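Inorganic pyrophosphatase (PDB 2PRD) catalyses the magnesium-dependent hydrolysis of inorganic pyrophosphate to two phosphate ions, working as a homohexamer. Local coordinates at residues Met18-Arg24 / Tyr51-Phe57; Gly25-Lys29 / Ala48-Pro52; Ser60-Glu64 / Cys168-Tyr172; Val73-Tyr77 / Asp112-Asp116; Val87-Gly91 / Leu115-Ile121. One frame throughout, in Å; residues are numbered along the deposited sequence.

Contact 1. Residues Met18-Arg24 / Tyr51-Phe57; sequences MVIEVPR and YPGDYGF
Strands 18-22 and 54-57 run antiparallel but strongly twisted, their short axes 127° apart and 4.2 Å at closest approach. Val19 and Phe57 form a hydrogen-bonded pair, Val19 N to Phe57 O at 2.9 Å, and Phe57 takes the p rotamer, which lays its ring against Val19 CB (3.9 Å from CB to the ring centroid, over the face). Ile20 lies opposite Gly56 as a non-hydrogen-bonded pair with CA atoms only 4.1 Å apart; a CB on Gly56 would run into the Val19-Ile20 backbone. A classic beta bulge follows. Glu21, with psi turned to -48°, and Val22 both donate to Tyr55 O, at 2.6 Å from Glu21 N and 2.9 Å from Val22 N, and Tyr55 N returns a bond to Val22 O at 2.8 Å. In the twisted barrel sheet of family I pyrophosphatases, the extra residue shifts the register by one, so the Val22-Tyr55 pair shares a face with Val19 and Phe57. Tyr55, a predicted substrate-binding residue, is t at chi1, and its OH bonds to Asp70, a predicted Mg2+ ligand. Val22, also t, packs CG1 against Tyr51 CD1 at 3.5 Å, Tyr51 being m. Glu21, m then t, sends OE2 to the edge of the Phe57 ring and bonds to Tyr32 N. At the start of strand 54-57, Asp54 (m) accepts Arg24 N on OD2 at 3.0 Å and meets Ser75 through OD1; Arg24 reaches Ser75 O.

Contact 2. Residues Gly25-Lys29 / Ala48-Pro52; sequences GSGNK and AQFYP. With SO4 (sulfate ion), chain B.
The 48-52 segment is an irregular, mostly extended loop that crosses Gly25-Lys29 at nearly a right angle, 88° between the touching parts, with Gly27 and Phe50 nearest at 4.6 Å between CA atoms. Gln49 comes first, its carbonyl O 3.9 Å from Gly27 CA, while its m, t side chain leads away to Thr138. Phe50 (phi/psi -149/154) brings its CA to 3.3 Å from Ser26 O in a CA-H...O contact and its CB to 3.5 Å from Gly25 C; the p rotamer then carries the ring outward, to the same residue of a neighbouring subunit. Tyr51 (-63/131) makes both backbone hydrogen bonds: its N donates to Ser26 O at 3.1 Å, and its O accepts Gly25 N at 2.9 Å. Gly25 has phi +89°, where a CB would jam against the preceding carbonyl. Ser26, t at chi1, folds an ST turn, OG accepting Asn28 N at 3.1 Å, and this leads into strand 28-33. The m rotamer of Tyr51 brings the edge of its ring to Ser26 O and its OH to 3.4 Å from Lys29 CE. Lys29, m at chi2 and t beyond, holds NZ 3.2 Å from O3 of a sulfate in a weak hydrogen bond. Arg43, Tyr139 and Lys140 also bind that ion. Lys29, Arg43 and Tyr139 are predicted substrate ligands, so the sulfate, though probably from the crystallisation liquor, plausibly marks a phosphate position in the pyrophosphatase active site.

Contact 3. Residues Ser60-Glu64 / Cys168-Tyr172; sequences STLAE and CIARY
Here the C-terminal helix, 158-173, docks onto the loop that joins strands 54-57 and 70-74 of the pyrophosphatase sheet. Thr61 and Ile169 come nearest, with CA atoms 4.6 Å apart, and Ser60-Glu64 runs past the helix as an irregular, largely extended strip after Ser60 (phi/psi 65/44). Cys168 O has two donors: Leu62 N at 2.9 Å, from the loop, and Tyr172 N at 3.3 Å, within the helix. Thr61 CA adds a CA-H...O contact to the same oxygen at 3.2 Å. Leu62 O is satisfied by Arg171 NH1 at 3.0 Å, and the other terminal nitrogen of that guanidinium, NH2, forms a salt bridge with Glu64 OE2 at 2.9 Å. Arg171, t at chi1 and chi2, therefore spans the backbone of Leu62 and the charge of Glu64. The two loop hydroxyls bond elsewhere: Ser60 OG to Leu6 O, and Thr61 OG1 to Ile58 O and Leu69 N. Ala63 turns its CB away, with CA 4.0 Å from Cys168 SG; its side chain lies about 4 Å from that of Asp65, a predicted Mg2+ ligand. Leu62 CB packs on Tyr172 CB at 4.1 Å. With chi1 at t, Tyr172 offers its ring face to Ser60 in a CH-pi contact, Ser60 CA 3.5 Å from the ring centroid and 1° off its normal.

Contact 4. Residues Val73-Tyr77 / Asp112-Asp116; sequences VLSTY and DQRLD
This is a small polar contact, with 229 Å² buried, between the end of strand 70-74 with the residues just after it and the loop that follows strand 101-109. The backbones stay well apart, Thr76 and Arg114 at 7.6 Å between CA atoms, so side chains and one water bridge the gap. Thr76, m at chi1, donates from OG1 to Asp112 OD2 at a very short 2.4 Å. Water 1 joins the same two residues, accepting from Thr76 N at 2.6 Å and donating to Asp112 OD2 at 2.8 Å. The other carboxylate oxygen, OD1 of Asp112 (chi1 t), accepts Arg114 N at 3.0 Å and Arg114 NH1 at 3.1 Å, the latter as a salt bridge. Leu115, m then t, sets CD1 3.6 Å from Leu74 O. Tyr77 OH lies over a face of the Arg114 guanidinium, 3.8 Å from NH2. Arg114 continues outward to Leu45 O and Glu131, each of a different neighbouring subunit. An Asx turn at Asp112 thus presents its second carboxylate oxygen to Thr76, at a subunit interface of the hexamer.

Contact 5. Residues Val87-Gly91 / Leu115-Ile121; sequences VRVVG and LDHIQDI
Arg88 makes the main polar link, its NH2 donating to Ile118 O at 2.9 Å and its NE adding a weak bond to the same oxygen at 3.2 Å. The side chain leaves strand 84-97 extended, t at chi1 and chi2, and then bends at chi3 (93°) to present the guanidinium edge to the loop. Leu115 to Ile118 is a type I beta turn, closed by Ile118 N to Leu115 O at 3.0 Å; Leu115 O also lies near the guanidinium plane, 3.1 Å from Arg88 NH2. Water 2 accepts from Arg88 NH2 at 3.1 Å and donates to Asp116 OD1 at 3.0 Å, spanning charges too far apart for a salt bridge. Gln119, m at chi1 and chi2, folds back so that NE2 donates to Asp116 O at 2.7 Å, which also places NE2 over one face of the guanidinium. Further along, Asp120 OD1 accepts Ile121 N at 2.9 Å and the backbone N of Arg158. Van der Waals packing completes the contact: Val90, m at chi1, puts CG1 3.7 Å from Gln119 O and pairs its CG2 with Ile118 CG2 at 4.4 Å, an apolar touch, and Ile121 CD1 reaches 4.0 Å from Gly91 CA. The contact lies at a classic beta bulge where Val90 and Gly91 face Ile106 of strand 101-109; Val89 points away from the loop, toward strand 15-22 and helix 158-173, while the loop runs on to helix 126-138.

How the contacts relate
From the N terminus, strand 15-22 enters contact 1, which closes the loop to strand 54-57. Contact 2 opens directly after the first segment of contact 1 and ends on the same stretch, sharing Tyr51 and Pro52; it joins the start of the 28-33/38-44 hairpin to the loop before strand 54-57. Contact 3 opens just beyond Phe57 and spans 104 residues to the C-terminal helix, enclosing both remaining contacts. Contacts 4 and 5 leave successive strands, 70-74 and 84-97, and end on one loop, sharing Leu115 and Asp116, with 5 opening inside 4 and closing beyond it. Contacts 1, 4 and 5 meet through Met18, Val73 and Val87; contacts 2 and 3 lie on opposite sides of the chain centre.

Contact 1. Residues Met18-Arg24 / Tyr51-Phe57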
# COMPACT_ATOMS: atom_id res chain seq x y z
N MET A 18 -3.42 13.96 21.45
CA MET A 18 -4.56 13.62 20.62
C MET A 18 -4.59 12.09 20.44
O MET A 18 -3.52 11.50 20.27
CB MET A 18 -4.59 14.31 19.24
CG MET A 18 -5.35 15.62 19.24
SD MET A 18 -5.69 16.29 17.61
CE MET A 18 -6.29 14.78 16.82
N VAL A 19 -5.77 11.52 20.55
CA VAL A 19 -5.96 10.07 20.30
C VAL A 19 -6.48 10.01 18.86
O VAL A 19 -7.50 10.61 18.52
CB VAL A 19 -6.96 9.45 21.26
CG1 VAL A 19 -7.04 7.93 21.02
CG2 VAL A 19 -6.41 9.63 22.68
N ILE A 20 -5.71 9.32 18.01
CA ILE A 20 -6.05 9.20 16.60
C ILE A 20 -7.12 8.11 16.49
O ILE A 20 -7.00 7.08 17.14
CB ILE A 20 -4.88 8.78 15.70
CG1 ILE A 20 -3.80 9.87 15.66
CG2 ILE A 20 -5.41 8.52 14.29
CD1 ILE A 20 -4.39 11.28 15.75
N GLU A 21 -8.17 8.45 15.74
CA GLU A 21 -9.26 7.52 15.49
C GLU A 21 -9.22 7.07 14.03
O GLU A 21 -9.30 5.86 13.79
CB GLU A 21 -10.63 8.08 15.81
CG GLU A 21 -10.77 8.10 17.36
CD GLU A 21 -12.00 8.92 17.70
OE1 GLU A 21 -12.24 9.92 17.00
OE2 GLU A 21 -12.69 8.48 18.63
N VAL A 22 -9.08 8.08 13.16
CA VAL A 22 -9.04 7.72 11.71
C VAL A 22 -7.80 8.16 11.03
O VAL A 22 -7.54 9.36 11.01
CB VAL A 22 -10.25 8.46 11.03
CG1 VAL A 22 -10.50 7.97 9.59
CG2 VAL A 22 -11.57 8.32 11.76
N PRO A 23 -6.99 7.22 10.49
CA PRO A 23 -5.81 7.62 9.73
C PRO A 23 -6.17 8.42 8.46
O PRO A 23 -7.22 8.33 7.78
CB PRO A 23 -5.23 6.26 9.29
CG PRO A 23 -5.74 5.28 10.28
CD PRO A 23 -7.18 5.76 10.55
N ARG A 24 -5.21 9.30 8.09
CA ARG A 24 -5.38 10.08 6.87
C ARG A 24 -5.43 9.09 5.71
O ARG A 24 -4.66 8.12 5.71
CB ARG A 24 -4.17 11.01 6.69
CG ARG A 24 -4.13 11.50 5.23
CD ARG A 24 -3.42 12.82 5.11
NE ARG A 24 -2.04 12.70 5.45
CZ ARG A 24 -1.13 12.04 4.74
NH1 ARG A 24 -1.43 11.43 3.61
NH2 ARG A 24 0.11 12.03 5.20
N TYR A 51 -10.39 10.55 4.69
CA TYR A 51 -10.10 11.70 5.56
C TYR A 51 -8.88 12.40 5.03
O TYR A 51 -7.86 11.73 4.75
CB TYR A 51 -9.86 11.19 7.01
CG TYR A 51 -11.20 11.15 7.73
CD1 TYR A 51 -12.13 10.16 7.48
CD2 TYR A 51 -11.52 12.15 8.63
CE1 TYR A 51 -13.37 10.17 8.10
CE2 TYR A 51 -12.78 12.21 9.24
CZ TYR A 51 -13.68 11.20 8.96
OH TYR A 51 -14.89 11.18 9.59
N PRO A 52 -8.96 13.71 4.90
CA PRO A 52 -7.87 14.53 4.39
C PRO A 52 -6.73 14.67 5.36
O PRO A 52 -5.63 15.18 5.04
CB PRO A 52 -8.63 15.78 3.93
CG PRO A 52 -9.59 15.93 5.12
CD PRO A 52 -10.16 14.52 5.22
N GLY A 53 -6.86 14.19 6.59
CA GLY A 53 -5.75 14.26 7.58
C GLY A 53 -6.16 13.27 8.65
O GLY A 53 -7.33 12.84 8.50
N ASP A 54 -5.34 12.99 9.62
CA ASP A 54 -5.67 12.07 10.71
C ASP A 54 -6.65 12.68 11.69
O ASP A 54 -6.43 13.82 12.12
CB ASP A 54 -4.39 11.54 11.46
CG ASP A 54 -3.32 11.03 10.57
OD1 ASP A 54 -2.47 11.81 10.11
OD2 ASP A 54 -3.27 9.79 10.32
N TYR A 55 -7.72 11.97 11.99
CA TYR A 55 -8.77 12.48 12.87
C TYR A 55 -8.84 11.85 14.25
O TYR A 55 -8.82 10.64 14.40
CB TYR A 55 -10.10 12.33 12.10
CG TYR A 55 -11.31 12.89 12.83
CD1 TYR A 55 -11.59 14.25 12.76
CD2 TYR A 55 -12.19 12.09 13.55
CE1 TYR A 55 -12.71 14.80 13.40
CE2 TYR A 55 -13.31 12.61 14.16
CZ TYR A 55 -13.54 13.96 14.08
OH TYR A 55 -14.64 14.52 14.71
N GLY A 56 -9.04 12.71 15.29
CA GLY A 56 -9.09 12.02 16.63
C GLY A 56 -9.66 13.07 17.58
O GLY A 56 -10.21 14.02 17.04
N PHE A 57 -9.43 12.86 18.84
CA PHE A 57 -9.96 13.78 19.85
C PHE A 57 -8.93 14.18 20.85
O PHE A 57 -7.95 13.41 20.97
CB PHE A 57 -11.17 13.07 20.53
CG PHE A 57 -10.83 11.89 21.40
CD1 PHE A 57 -10.38 12.04 22.71
CD2 PHE A 57 -10.98 10.59 20.93
CE1 PHE A 57 -10.05 10.96 23.49
CE2 PHE A 57 -10.65 9.50 21.71
CZ PHE A 57 -10.21 9.67 23.00

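Contact 2. Residues Gly25-Lys29 / Ala48-Pro52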
# COMPACT_ATOMS: atom_id res chain seq x y z
N GLY A 25 -6.31 9.30 4.73
CA GLY A 25 -6.31 8.34 3.61
C GLY A 25 -7.22 7.18 3.85
O GLY A 25 -7.34 6.34 2.94
N SER A 26 -7.89 7.16 4.99
CA SER A 26 -8.82 6.07 5.29
C SER A 26 -10.26 6.43 5.10
O SER A 26 -10.73 7.58 5.31
CB SER A 26 -8.52 5.64 6.76
OG SER A 26 -9.47 4.62 7.08
N GLY A 27 -11.02 5.44 4.65
CA GLY A 27 -12.46 5.52 4.41
C GLY A 27 -13.21 4.74 5.49
O GLY A 27 -14.45 4.66 5.48
N ASN A 28 -12.47 4.16 6.42
CA ASN A 28 -12.99 3.38 7.55
C ASN A 28 -13.09 4.33 8.74
O ASN A 28 -12.11 4.78 9.34
CB ASN A 28 -12.17 2.14 7.87
CG ASN A 28 -12.47 0.92 7.07
OD1 ASN A 28 -13.53 0.69 6.48
ND2 ASN A 28 -11.53 -0.03 7.10
N LYS A 29 -14.34 4.74 9.04
CA LYS A 29 -14.54 5.70 10.13
C LYS A 29 -14.60 5.01 11.48
O LYS A 29 -15.68 4.64 11.87
CB LYS A 29 -15.85 6.46 9.87
CG LYS A 29 -15.91 7.89 10.31
CD LYS A 29 -16.01 8.06 11.81
CE LYS A 29 -16.28 9.53 12.18
NZ LYS A 29 -15.98 9.76 13.64
N ALA A 48 -16.76 7.89 -2.58
CA ALA A 48 -15.34 7.48 -2.81
C ALA A 48 -14.44 8.56 -2.25
O ALA A 48 -13.85 9.35 -3.02
CB ALA A 48 -15.24 7.35 -4.35
N GLN A 49 -14.35 8.63 -0.93
CA GLN A 49 -13.57 9.57 -0.18
C GLN A 49 -12.78 8.96 0.95
O GLN A 49 -12.96 7.81 1.35
CB GLN A 49 -14.53 10.63 0.53
CG GLN A 49 -15.43 11.22 -0.53
CD GLN A 49 -16.51 12.12 0.03
OE1 GLN A 49 -16.32 13.33 0.16
NE2 GLN A 49 -17.65 11.52 0.34
N PHE A 50 -11.90 9.82 1.47
CA PHE A 50 -11.00 9.48 2.59
C PHE A 50 -10.72 10.74 3.41
O PHE A 50 -10.83 11.83 2.86
CB PHE A 50 -9.72 8.83 2.05
CG PHE A 50 -8.94 9.67 1.09
CD1 PHE A 50 -8.19 10.73 1.57
CD2 PHE A 50 -8.95 9.39 -0.26
CE1 PHE A 50 -7.44 11.50 0.71
CE2 PHE A 50 -8.21 10.17 -1.13
CZ PHE A 50 -7.50 11.25 -0.65
N TYR A 51 -10.39 10.55 4.69
CA TYR A 51 -10.10 11.70 5.56
C TYR A 51 -8.88 12.40 5.03
O TYR A 51 -7.86 11.73 4.75
CB TYR A 51 -9.86 11.19 7.01
CG TYR A 51 -11.20 11.15 7.73
CD1 TYR A 51 -12.13 10.16 7.48
CD2 TYR A 51 -11.52 12.15 8.63
CE1 TYR A 51 -13.37 10.17 8.10
CE2 TYR A 51 -12.78 12.21 9.24
CZ TYR A 51 -13.68 11.20 8.96
OH TYR A 51 -14.89 11.18 9.59
N PRO A 52 -8.96 13.71 4.90
CA PRO A 52 -7.87 14.53 4.39
C PRO A 52 -6.73 14.67 5.36
O PRO A 52 -5.63 15.18 5.04
CB PRO A 52 -8.63 15.78 3.93
CG PRO A 52 -9.59 15.93 5.12
CD PRO A 52 -10.16 14.52 5.22
S SO4 B . -18.84 12.22 12.24
O1 SO4 B . -20.08 13.03 12.51
O2 SO4 B . -18.53 12.29 10.77
O3 SO4 B . -17.64 12.47 13.08
O4 SO4 B . -19.26 10.78 12.56

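Contact 3. Residues Ser60-Glu64 / Cys168-Tyr172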
# COMPACT_ATOMS: atom_id res chain seq x y z
N SER A 60 -9.43 14.37 27.88
CA SER A 60 -9.65 15.28 29.00
C SER A 60 -10.10 16.68 28.62
O SER A 60 -9.56 17.68 29.13
CB SER A 60 -8.35 15.49 29.78
OG SER A 60 -8.06 14.26 30.46
N THR A 61 -11.03 16.73 27.70
CA THR A 61 -11.61 17.99 27.23
C THR A 61 -13.10 17.62 27.04
O THR A 61 -13.44 16.43 26.97
CB THR A 61 -11.06 18.61 25.96
OG1 THR A 61 -11.23 17.72 24.85
CG2 THR A 61 -9.59 18.98 26.05
N LEU A 62 -13.89 18.67 27.06
CA LEU A 62 -15.34 18.40 26.89
C LEU A 62 -15.85 19.55 26.05
O LEU A 62 -15.64 20.66 26.54
CB LEU A 62 -15.93 18.43 28.30
CG LEU A 62 -17.37 18.00 28.44
CD1 LEU A 62 -17.75 16.83 27.56
CD2 LEU A 62 -17.63 17.70 29.93
N ALA A 63 -16.36 19.27 24.87
CA ALA A 63 -16.87 20.37 24.03
C ALA A 63 -18.26 20.72 24.54
O ALA A 63 -18.73 20.08 25.51
CB ALA A 63 -16.76 20.02 22.58
N GLU A 64 -18.89 21.72 23.97
CA GLU A 64 -20.22 22.18 24.40
C GLU A 64 -21.25 21.13 24.06
O GLU A 64 -22.34 21.13 24.64
CB GLU A 64 -20.52 23.57 23.86
CG GLU A 64 -20.11 24.77 24.70
CD GLU A 64 -19.43 25.88 23.92
OE1 GLU A 64 -19.91 26.29 22.84
OE2 GLU A 64 -18.36 26.37 24.36
N CYS A 168 -12.30 24.02 26.71
CA CYS A 168 -12.78 22.62 26.77
C CYS A 168 -11.98 21.88 27.82
O CYS A 168 -12.44 20.86 28.34
CB CYS A 168 -12.60 21.98 25.40
SG CYS A 168 -13.68 22.85 24.20
N ILE A 169 -10.83 22.47 28.11
CA ILE A 169 -10.00 21.81 29.17
C ILE A 169 -10.64 22.10 30.53
O ILE A 169 -10.82 21.22 31.38
CB ILE A 169 -8.54 22.25 29.12
CG1 ILE A 169 -7.79 21.60 27.95
CG2 ILE A 169 -7.81 22.04 30.42
CD1 ILE A 169 -6.44 22.23 27.64
N ALA A 170 -11.01 23.36 30.70
CA ALA A 170 -11.61 23.86 31.94
C ALA A 170 -12.90 23.13 32.21
O ALA A 170 -13.13 22.62 33.31
CB ALA A 170 -11.82 25.35 31.78
N ARG A 171 -13.71 23.13 31.16
CA ARG A 171 -15.03 22.50 31.19
C ARG A 171 -14.98 21.05 31.61
O ARG A 171 -15.90 20.62 32.33
CB ARG A 171 -15.79 22.69 29.89
CG ARG A 171 -17.18 22.07 29.91
CD ARG A 171 -18.04 22.47 28.72
NE ARG A 171 -17.88 23.80 28.20
CZ ARG A 171 -17.27 24.27 27.14
NH1 ARG A 171 -16.62 23.48 26.30
NH2 ARG A 171 -17.24 25.57 26.92
N TYR A 172 -13.94 20.32 31.23
CA TYR A 172 -13.79 18.90 31.56
C TYR A 172 -13.55 18.71 33.06
O TYR A 172 -14.06 17.74 33.62
CB TYR A 172 -12.69 18.23 30.74
CG TYR A 172 -12.42 16.80 31.14
CD1 TYR A 172 -13.10 15.74 30.59
CD2 TYR A 172 -11.45 16.54 32.08
CE1 TYR A 172 -12.80 14.42 30.95
CE2 TYR A 172 -11.17 15.23 32.45
CZ TYR A 172 -11.85 14.19 31.89
OH TYR A 172 -11.61 12.89 32.27

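Contact 4. Residues Val73-Tyr77 / Asp112-Asp116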
# COMPACT_ATOMS: atom_id res chain seq x y z
N VAL A 73 -5.38 16.39 12.01
CA VAL A 73 -3.93 16.59 12.01
C VAL A 73 -3.31 16.39 10.64
O VAL A 73 -3.63 15.44 9.93
CB VAL A 73 -3.29 15.55 12.95
CG1 VAL A 73 -1.80 15.75 13.18
CG2 VAL A 73 -4.02 15.54 14.29
N LEU A 74 -2.39 17.30 10.32
CA LEU A 74 -1.64 17.25 9.06
C LEU A 74 -0.43 16.39 9.38
O LEU A 74 0.28 16.72 10.36
CB LEU A 74 -1.29 18.69 8.68
CG LEU A 74 -2.48 19.63 8.54
CD1 LEU A 74 -2.02 20.92 7.83
CD2 LEU A 74 -3.58 18.96 7.74
N SER A 75 -0.19 15.30 8.67
CA SER A 75 0.95 14.44 9.00
C SER A 75 1.70 14.11 7.70
O SER A 75 1.04 14.27 6.69
CB SER A 75 0.47 13.08 9.55
OG SER A 75 -0.66 12.67 8.76
N THR A 76 2.95 13.70 7.85
CA THR A 76 3.75 13.25 6.71
C THR A 76 3.30 11.84 6.33
O THR A 76 3.13 11.58 5.12
CB THR A 76 5.27 13.19 6.99
OG1 THR A 76 5.64 14.57 7.24
CG2 THR A 76 6.04 12.79 5.75
N TYR A 77 3.08 11.01 7.30
CA TYR A 77 2.63 9.61 7.09
C TYR A 77 1.40 9.37 7.97
O TYR A 77 1.40 9.84 9.13
CB TYR A 77 3.74 8.63 7.51
CG TYR A 77 5.13 8.86 7.01
CD1 TYR A 77 5.39 8.85 5.63
CD2 TYR A 77 6.22 9.02 7.87
CE1 TYR A 77 6.66 9.03 5.12
CE2 TYR A 77 7.47 9.23 7.35
CZ TYR A 77 7.69 9.21 6.00
OH TYR A 77 8.97 9.39 5.50
N ASP A 112 7.71 16.40 13.90
CA ASP A 112 8.05 16.06 12.51
C ASP A 112 8.66 17.37 11.98
O ASP A 112 7.88 18.32 11.93
CB ASP A 112 6.85 15.64 11.70
CG ASP A 112 7.16 15.25 10.26
OD1 ASP A 112 8.25 15.57 9.78
OD2 ASP A 112 6.29 14.73 9.53
N GLN A 113 9.97 17.36 11.75
CA GLN A 113 10.67 18.54 11.24
C GLN A 113 10.18 19.04 9.91
O GLN A 113 10.38 20.24 9.60
CB GLN A 113 12.19 18.26 11.12
CG GLN A 113 12.73 18.01 12.54
CD GLN A 113 14.25 17.82 12.52
OE1 GLN A 113 14.88 18.62 11.83
NE2 GLN A 113 14.80 16.85 13.22
N ARG A 114 9.54 18.17 9.13
CA ARG A 114 9.02 18.60 7.83
C ARG A 114 7.87 19.57 8.00
O ARG A 114 7.48 20.19 6.98
CB ARG A 114 8.50 17.40 7.04
CG ARG A 114 9.57 16.43 6.59
CD ARG A 114 8.90 15.18 5.99
NE ARG A 114 9.84 14.08 5.99
CZ ARG A 114 10.15 13.27 6.98
NH1 ARG A 114 9.67 13.26 8.21
NH2 ARG A 114 11.08 12.36 6.66
N LEU A 115 7.33 19.67 9.22
CA LEU A 115 6.15 20.55 9.39
C LEU A 115 6.37 21.73 10.30
O LEU A 115 5.39 22.45 10.62
CB LEU A 115 4.97 19.71 9.91
CG LEU A 115 4.67 18.43 9.12
CD1 LEU A 115 3.72 17.49 9.88
CD2 LEU A 115 4.04 18.83 7.79
N ASP A 116 7.59 21.89 10.77
CA ASP A 116 7.96 22.94 11.72
C ASP A 116 7.56 24.32 11.26
O ASP A 116 7.45 25.25 12.07
CB ASP A 116 9.46 22.96 11.96
CG ASP A 116 9.89 21.95 12.96
OD1 ASP A 116 9.01 21.32 13.57
OD2 ASP A 116 11.11 21.73 13.11
O HOH W 1 3.87 13.59 10.29

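Contact 5. Residues Val87-Gly91 / Leu115-Ile121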
# COMPACT_ATOMS: atom_id res chain seq x y z
N VAL A 87 0.34 17.07 19.29
CA VAL A 87 -0.12 17.89 18.17
C VAL A 87 0.01 19.35 18.51
O VAL A 87 -0.42 19.77 19.57
CB VAL A 87 -1.61 17.50 17.96
CG1 VAL A 87 -2.28 18.49 17.01
CG2 VAL A 87 -1.67 16.13 17.28
N ARG A 88 0.58 20.09 17.57
CA ARG A 88 0.67 21.54 17.67
C ARG A 88 -0.56 22.18 17.04
O ARG A 88 -0.83 22.10 15.83
CB ARG A 88 1.98 22.03 17.07
CG ARG A 88 2.09 23.53 16.96
CD ARG A 88 3.53 24.01 16.78
NE ARG A 88 3.72 24.10 15.33
CZ ARG A 88 4.50 23.10 14.88
NH1 ARG A 88 4.95 22.29 15.81
NH2 ARG A 88 4.76 23.04 13.61
N VAL A 89 -1.31 22.93 17.88
CA VAL A 89 -2.53 23.66 17.47
C VAL A 89 -2.27 24.91 16.65
O VAL A 89 -1.69 25.88 17.16
CB VAL A 89 -3.38 24.09 18.70
CG1 VAL A 89 -4.72 24.65 18.26
CG2 VAL A 89 -3.59 22.86 19.58
N VAL A 90 -2.80 24.93 15.44
CA VAL A 90 -2.56 26.15 14.61
C VAL A 90 -3.82 26.81 14.14
O VAL A 90 -3.71 27.90 13.53
CB VAL A 90 -1.63 25.74 13.44
CG1 VAL A 90 -0.39 25.02 13.98
CG2 VAL A 90 -2.34 24.84 12.45
N GLY A 91 -5.02 26.28 14.38
CA GLY A 91 -6.26 26.86 13.88
C GLY A 91 -7.55 26.15 14.22
O GLY A 91 -7.54 25.15 14.92
N LEU A 115 7.33 19.67 9.22
CA LEU A 115 6.15 20.55 9.39
C LEU A 115 6.37 21.73 10.30
O LEU A 115 5.39 22.45 10.62
CB LEU A 115 4.97 19.71 9.91
CG LEU A 115 4.67 18.43 9.12
CD1 LEU A 115 3.72 17.49 9.88
CD2 LEU A 115 4.04 18.83 7.79
N ASP A 116 7.59 21.89 10.77
CA ASP A 116 7.96 22.94 11.72
C ASP A 116 7.56 24.32 11.26
O ASP A 116 7.45 25.25 12.07
CB ASP A 116 9.46 22.96 11.96
CG ASP A 116 9.89 21.95 12.96
OD1 ASP A 116 9.01 21.32 13.57
OD2 ASP A 116 11.11 21.73 13.11
N HIS A 117 7.35 24.45 9.97
CA HIS A 117 6.98 25.72 9.35
C HIS A 117 5.51 26.12 9.42
O HIS A 117 5.15 27.28 9.13
CB HIS A 117 7.44 25.64 7.87
CG HIS A 117 6.80 24.47 7.16
ND1 HIS A 117 5.76 24.73 6.27
CD2 HIS A 117 6.97 23.13 7.24
CE1 HIS A 117 5.32 23.58 5.80
NE2 HIS A 117 6.03 22.59 6.37
N ILE A 118 4.63 25.21 9.81
CA ILE A 118 3.19 25.45 9.98
C ILE A 118 2.96 25.83 11.43
O ILE A 118 3.06 25.00 12.31
CB ILE A 118 2.40 24.19 9.57
CG1 ILE A 118 2.89 23.84 8.17
CG2 ILE A 118 0.94 24.60 9.58
CD1 ILE A 118 2.35 22.62 7.48
N GLN A 119 2.76 27.14 11.61
CA GLN A 119 2.62 27.70 12.95
C GLN A 119 1.31 28.39 13.18
O GLN A 119 0.87 28.52 14.35
CB GLN A 119 3.91 28.48 13.23
CG GLN A 119 5.21 27.68 13.29
CD GLN A 119 5.67 27.05 14.58
OE1 GLN A 119 5.39 27.49 15.72
NE2 GLN A 119 6.46 25.92 14.54
N ASP A 120 0.61 28.74 12.10
CA ASP A 120 -0.70 29.41 12.25
C ASP A 120 -1.51 28.94 11.06
O ASP A 120 -0.87 28.30 10.20
CB ASP A 120 -0.55 30.90 12.36
CG ASP A 120 -1.60 31.61 13.16
OD1 ASP A 120 -2.76 31.16 13.30
OD2 ASP A 120 -1.29 32.73 13.66
N ILE A 121 -2.79 29.26 11.07
CA ILE A 121 -3.70 28.79 10.02
C ILE A 121 -3.30 29.31 8.66
O ILE A 121 -3.44 28.65 7.62
CB ILE A 121 -5.15 29.05 10.43
CG1 ILE A 121 -6.15 28.21 9.64
CG2 ILE A 121 -5.54 30.53 10.27
CD1 ILE A 121 -5.99 26.72 9.91
O HOH W 2 6.21 20.25 13.47